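Local coordinates for protein N-acetyl-beta-D glucosaminidase (PDB 4ZM6) that probably hydrolyses terminal N-acetylglucosamine residues as a family 3 glycoside hydrolase, and carries a GCN5-related region that binds acetyl-CoA and probably acetylates glucosamine, at residues I326-S329 with L330-A334; A334-K337 with D338-N342. All blocks are in the same frame, centred on the assembly; numbering follows the deposited sequence.

Contact 1 of 2, residues I326-S329 with L330-A334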
loop_
_atom_site.group_PDB
_atom_site.type_symbol
_atom_site.label_atom_id
_atom_site.label_comp_id
_atom_site.label_asym_id
_atom_site.label_seq_id
_atom_site.Cartn_x
_atom_site.Cartn_y
_atom_site.Cartn_z
ATOM N N ILE A 326 23.499 -2.246 -27.932
ATOM C CA ILE A 326 24.792 -1.977 -27.285
ATOM C C ILE A 326 25.065 -0.465 -27.189
ATOM O O ILE A 326 25.693 -0.003 -26.234
ATOM C CB ILE A 326 25.958 -2.676 -28.027
ATOM C CG1 ILE A 326 25.782 -4.203 -28.015
ATOM C CG2 ILE A 326 27.305 -2.295 -27.414
ATOM C CD1 ILE A 326 26.160 -4.880 -26.713
ATOM N N ARG A 327 24.598 0.295 -28.178
ATOM C CA ARG A 327 24.676 1.758 -28.135
ATOM C C ARG A 327 23.935 2.300 -26.914
ATOM O O ARG A 327 24.478 3.112 -26.159
ATOM C CB ARG A 327 24.075 2.371 -29.404
ATOM C CG ARG A 327 24.900 2.172 -30.669
ATOM C CD ARG A 327 26.151 3.043 -30.685
ATOM N NE ARG A 327 26.450 3.561 -32.022
ATOM C CZ ARG A 327 25.809 4.574 -32.610
ATOM N NH1 ARG A 327 24.806 5.201 -31.998
ATOM N NH2 ARG A 327 26.170 4.963 -33.828
ATOM N N GLN A 328 22.696 1.840 -26.733
ATOM C CA GLN A 328 21.868 2.227 -25.586
ATOM C C GLN A 328 22.504 1.831 -24.258
ATOM O O GLN A 328 22.376 2.556 -23.277
ATOM C CB GLN A 328 20.477 1.598 -25.684
ATOM C CG GLN A 328 19.615 2.158 -26.802
ATOM C CD GLN A 328 18.520 1.196 -27.223
ATOM O OE1 GLN A 328 18.429 0.819 -28.389
ATOM N NE2 GLN A 328 17.694 0.779 -26.271
ATOM N N SER A 329 23.175 0.679 -24.230
ATOM C CA SER A 329 23.918 0.244 -23.046
ATOM C C SER A 329 25.093 1.176 -22.752
ATOM O O SER A 329 25.291 1.592 -21.613
ATOM C CB SER A 329 24.423 -1.190 -23.221
ATOM O OG SER A 329 23.349 -2.088 -23.436
ATOM N N LEU A 330 25.865 1.502 -23.786
ATOM C CA LEU A 330 26.992 2.432 -23.661
ATOM C C LEU A 330 26.533 3.833 -23.250
ATOM O O LEU A 330 27.243 4.548 -22.545
ATOM C CB LEU A 330 27.765 2.500 -24.981
ATOM C CG LEU A 330 28.550 1.227 -25.312
ATOM C CD1 LEU A 330 28.800 1.093 -26.809
ATOM C CD2 LEU A 330 29.860 1.211 -24.541
ATOM N N GLN A 331 25.343 4.208 -23.710
ATOM C CA GLN A 331 24.686 5.452 -23.305
ATOM C C GLN A 331 24.361 5.450 -21.798
ATOM O O GLN A 331 24.628 6.432 -21.100
ATOM C CB GLN A 331 23.412 5.658 -24.153
ATOM C CG GLN A 331 22.422 6.712 -23.669
ATOM C CD GLN A 331 22.664 8.093 -24.256
ATOM O OE1 GLN A 331 21.721 8.779 -24.666
ATOM N NE2 GLN A 331 23.928 8.513 -24.297
ATOM N N ARG A 332 23.791 4.348 -21.309
ATOM C CA ARG A 332 23.434 4.215 -19.892
ATOM C C ARG A 332 24.660 4.240 -18.988
ATOM O O ARG A 332 24.613 4.788 -17.881
ATOM C CB ARG A 332 22.650 2.922 -19.642
ATOM C CG ARG A 332 21.231 2.925 -20.193
ATOM C CD ARG A 332 20.476 1.678 -19.759
ATOM N NE ARG A 332 19.282 1.412 -20.569
ATOM C CZ ARG A 332 19.211 0.550 -21.588
ATOM N NH1 ARG A 332 20.264 -0.167 -21.965
ATOM N NH2 ARG A 332 18.065 0.400 -22.237
ATOM N N VAL A 333 25.750 3.641 -19.462
ATOM C CA VAL A 333 27.005 3.603 -18.709
ATOM C C VAL A 333 27.690 4.970 -18.712
ATOM O O VAL A 333 28.333 5.345 -17.732
ATOM C CB VAL A 333 27.965 2.535 -19.268
ATOM C CG1 VAL A 333 29.287 2.541 -18.508
ATOM C CG2 VAL A 333 27.315 1.163 -19.198
ATOM N N ALA A 334 27.562 5.703 -19.816
ATOM C CA ALA A 334 28.048 7.080 -19.884
ATOM C C ALA A 334 27.292 7.953 -18.879
ATOM O O ALA A 334 27.907 8.640 -18.060
ATOM C CB ALA A 334 27.893 7.634 -21.292
#

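Contact 2 of 2, residues A334-K337 with D338-N342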
loop_
_atom_site.group_PDB
_atom_site.type_symbol
_atom_site.label_atom_id
_atom_site.label_comp_id
_atom_site.label_asym_id
_atom_site.label_seq_id
_atom_site.Cartn_x
_atom_site.Cartn_y
_atom_site.Cartn_z
ATOM N N ALA A 334 27.562 5.703 -19.816
ATOM C CA ALA A 334 28.048 7.080 -19.884
ATOM C C ALA A 334 27.292 7.953 -18.879
ATOM O O ALA A 334 27.907 8.640 -18.060
ATOM C CB ALA A 334 27.893 7.634 -21.292
ATOM N N GLN A 335 25.962 7.906 -18.940
ATOM C CA GLN A 335 25.109 8.617 -17.983
ATOM C C GLN A 335 25.497 8.310 -16.535
ATOM O O GLN A 335 25.625 9.222 -15.714
ATOM C CB GLN A 335 23.629 8.270 -18.213
ATOM C CG GLN A 335 22.957 9.097 -19.302
ATOM C CD GLN A 335 21.742 8.408 -19.913
ATOM O OE1 GLN A 335 21.833 7.283 -20.407
ATOM N NE2 GLN A 335 20.602 9.090 -19.895
ATOM N N LEU A 336 25.690 7.027 -16.234
ATOM C CA LEU A 336 26.045 6.604 -14.884
ATOM C C LEU A 336 27.395 7.175 -14.466
ATOM O O LEU A 336 27.537 7.682 -13.356
ATOM C CB LEU A 336 26.054 5.074 -14.771
ATOM C CG LEU A 336 26.343 4.492 -13.379
ATOM C CD1 LEU A 336 25.492 5.155 -12.311
ATOM C CD2 LEU A 336 26.126 2.990 -13.352
ATOM N N LYS A 337 28.379 7.106 -15.356
ATOM C CA LYS A 337 29.691 7.700 -15.090
ATOM C C LYS A 337 29.618 9.218 -14.916
ATOM O O LYS A 337 30.248 9.771 -14.020
ATOM C CB LYS A 337 30.692 7.340 -16.196
ATOM C CG LYS A 337 31.174 5.899 -16.127
ATOM C CD LYS A 337 32.460 5.690 -16.904
ATOM C CE LYS A 337 32.968 4.268 -16.729
ATOM N NZ LYS A 337 34.407 4.133 -17.071
ATOM N N ASP A 338 28.837 9.886 -15.763
ATOM C CA ASP A 338 28.668 11.342 -15.679
ATOM C C ASP A 338 28.004 11.785 -14.374
ATOM O O ASP A 338 28.223 12.907 -13.915
ATOM C CB ASP A 338 27.857 11.870 -16.871
ATOM C CG ASP A 338 28.620 11.789 -18.186
ATOM O OD1 ASP A 338 29.868 11.806 -18.163
ATOM O OD2 ASP A 338 27.975 11.713 -19.249
ATOM N N GLN A 339 27.191 10.908 -13.786
ATOM C CA GLN A 339 26.542 11.195 -12.510
ATOM C C GLN A 339 27.547 11.234 -11.358
ATOM O O GLN A 339 27.399 12.031 -10.436
ATOM C CB GLN A 339 25.444 10.161 -12.220
ATOM C CG GLN A 339 24.478 10.579 -11.113
ATOM C CD GLN A 339 23.369 9.568 -10.850
ATOM O OE1 GLN A 339 22.886 9.445 -9.721
ATOM N NE2 GLN A 339 22.956 8.845 -11.889
ATOM N N PHE A 340 28.564 10.380 -11.414
ATOM C CA PHE A 340 29.480 10.194 -10.288
ATOM C C PHE A 340 30.948 10.551 -10.551
ATOM O O PHE A 340 31.690 10.795 -9.600
ATOM C CB PHE A 340 29.416 8.738 -9.815
ATOM C CG PHE A 340 28.115 8.361 -9.163
ATOM C CD1 PHE A 340 27.900 8.620 -7.816
ATOM C CD2 PHE A 340 27.115 7.732 -9.888
ATOM C CE1 PHE A 340 26.709 8.266 -7.208
ATOM C CE2 PHE A 340 25.922 7.375 -9.286
ATOM C CZ PHE A 340 25.717 7.644 -7.943
ATOM N N LEU A 341 31.370 10.579 -11.815
ATOM C CA LEU A 341 32.799 10.619 -12.145
ATOM C C LEU A 341 33.215 11.875 -12.908
ATOM O O LEU A 341 32.533 12.310 -13.829
ATOM C CB LEU A 341 33.190 9.373 -12.955
ATOM C CG LEU A 341 32.742 8.021 -12.382
ATOM C CD1 LEU A 341 33.127 6.881 -13.309
ATOM C CD2 LEU A 341 33.323 7.787 -10.998
ATOM N N ASN A 342 34.339 12.455 -12.495
ATOM C CA ASN A 342 34.990 13.526 -13.242
ATOM C C ASN A 342 36.494 13.483 -12.974
ATOM O O ASN A 342 36.924 13.218 -11.851
ATOM C CB ASN A 342 34.394 14.895 -12.888
ATOM C CG ASN A 342 34.882 15.423 -11.554
ATOM O OD1 ASN A 342 35.983 15.966 -11.451
ATOM N ND2 ASN A 342 34.058 15.278 -10.526
#

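Contact 1 of 2, residues I326-S329 with L330-A334
With CG1 of I326 beside the backbone N (chi1 -62°), the other branch, CG2, points away from that nitrogen; L330, one turn further on, holds CG beside its own N (chi1 -70°), and together these settings bring I326 CG2 to 3.8 Å from L330 CD1. The two branched chains pass at a slant, methyl against methyl, along one side of helix 323-340 in the TIM-barrel-like domain of this family 3 glycoside hydrolase. The pair is a plain i to i+4 contact, with I326 buried and L330 also touching L16 in a loop.

Regular alpha-helical bonding carries both. L330 N gives its hydrogen to I326 O over 2.9 Å with an N-H...O angle of 164°, and Q331 N does the same to R327 O at 2.8 Å. R332 N and V333 N repeat the pattern with Q328 O and S329 O.

A neighbouring side of the helix is polar. R332 stretches out from CG to NE and runs alongside Q328, both chains pointing the same way; Q328 CB lies 4.1 Å from R332 NH1. S329 OG lies at the edge of this guanidinium, in its plane, too far for a bond. What ties the two residues together is D294: its OD1 is hydrogen-bonded to S329 OG and forms a salt bridge with R332 NH1. S329 OG is also hydrogen-bonded to E325 O, one turn back, so its single hydrogen must serve one acceptor or be shared. The carboxylate probably offsets the charge of R332, whose NE also has like-charged R256 close by. Under the arginine chain, R332 CG rests 3.3 Å from Q328 O.

Contact 2 of 2, residues A334-K337 with D338-N342
K337 and L341 meet at a slant, with the aliphatic part of the lysine laid against one methyl of the leucine. K337 CG is 3.6 Å from L341 CD1, and the same methyl also touches CB and CD of the lysine. Beyond CG the lysine runs extended, which carries NZ past the leucine to the carbonyl oxygens of P74 and G40, both hydrogen-bonded to it.

L336 and F340 form a second slanting pair. A chi1 of -177° points L336 CG away from the backbone N, and with the second torsion it places CD1 3.8 Å from F340 CE2. The L336 carbonyl is turned to the ring as well: its O lies at the edge, in the ring plane, 3.5 Å from F340 CD2.

These pairs lie at the C-terminal end of helix 323-340, L341 just beyond it, where the helix runs past the N-terminal ends of several parallel strands in the TIM-barrel-like domain: L336, K337 and L341 all touch F76 of strand 76-79. Here the helix unwinds, L341 being the first residue to leave helical backbone angles. L341 N binds K337 O at 2.6 Å, and the same oxygen takes F340 N at 3.2 Å from well above the carbonyl plane, whereas the bond from F340 N to L336 O is weak. N342 then takes the N-cap position of helix 343-348.

On another side the D338 side chain folds back toward A334, one turn earlier. D338 N bonds to A334 O at 2.8 Å, while its carboxylate lies near that same oxygen without bonding to it. The carboxylate turns instead to R73, whose NE makes a salt bridge with D338 OD1.

In the fold
Contacts 1 and 2 are consecutive windows on helix 323-340, contact 1 coming first along the chain and contact 2 beginning at their common residue, A334. Their centres lie about 12 Å apart. Both occupy the barrel domain, away from the acetyl-CoA pocket of the transferase region. The loop residues they touch precede strands of that domain: L16 and M295 for contact 1, P74, G40 and N128 for contact 2. The helix therefore lies against the N-terminal ends of the strands, whereas TIM-barrel active sites form at the other ends. Contact 1 lies wholly within the helix, starting near its N-terminal end; contact 2 carries the chain out of it, toward helix 343-348.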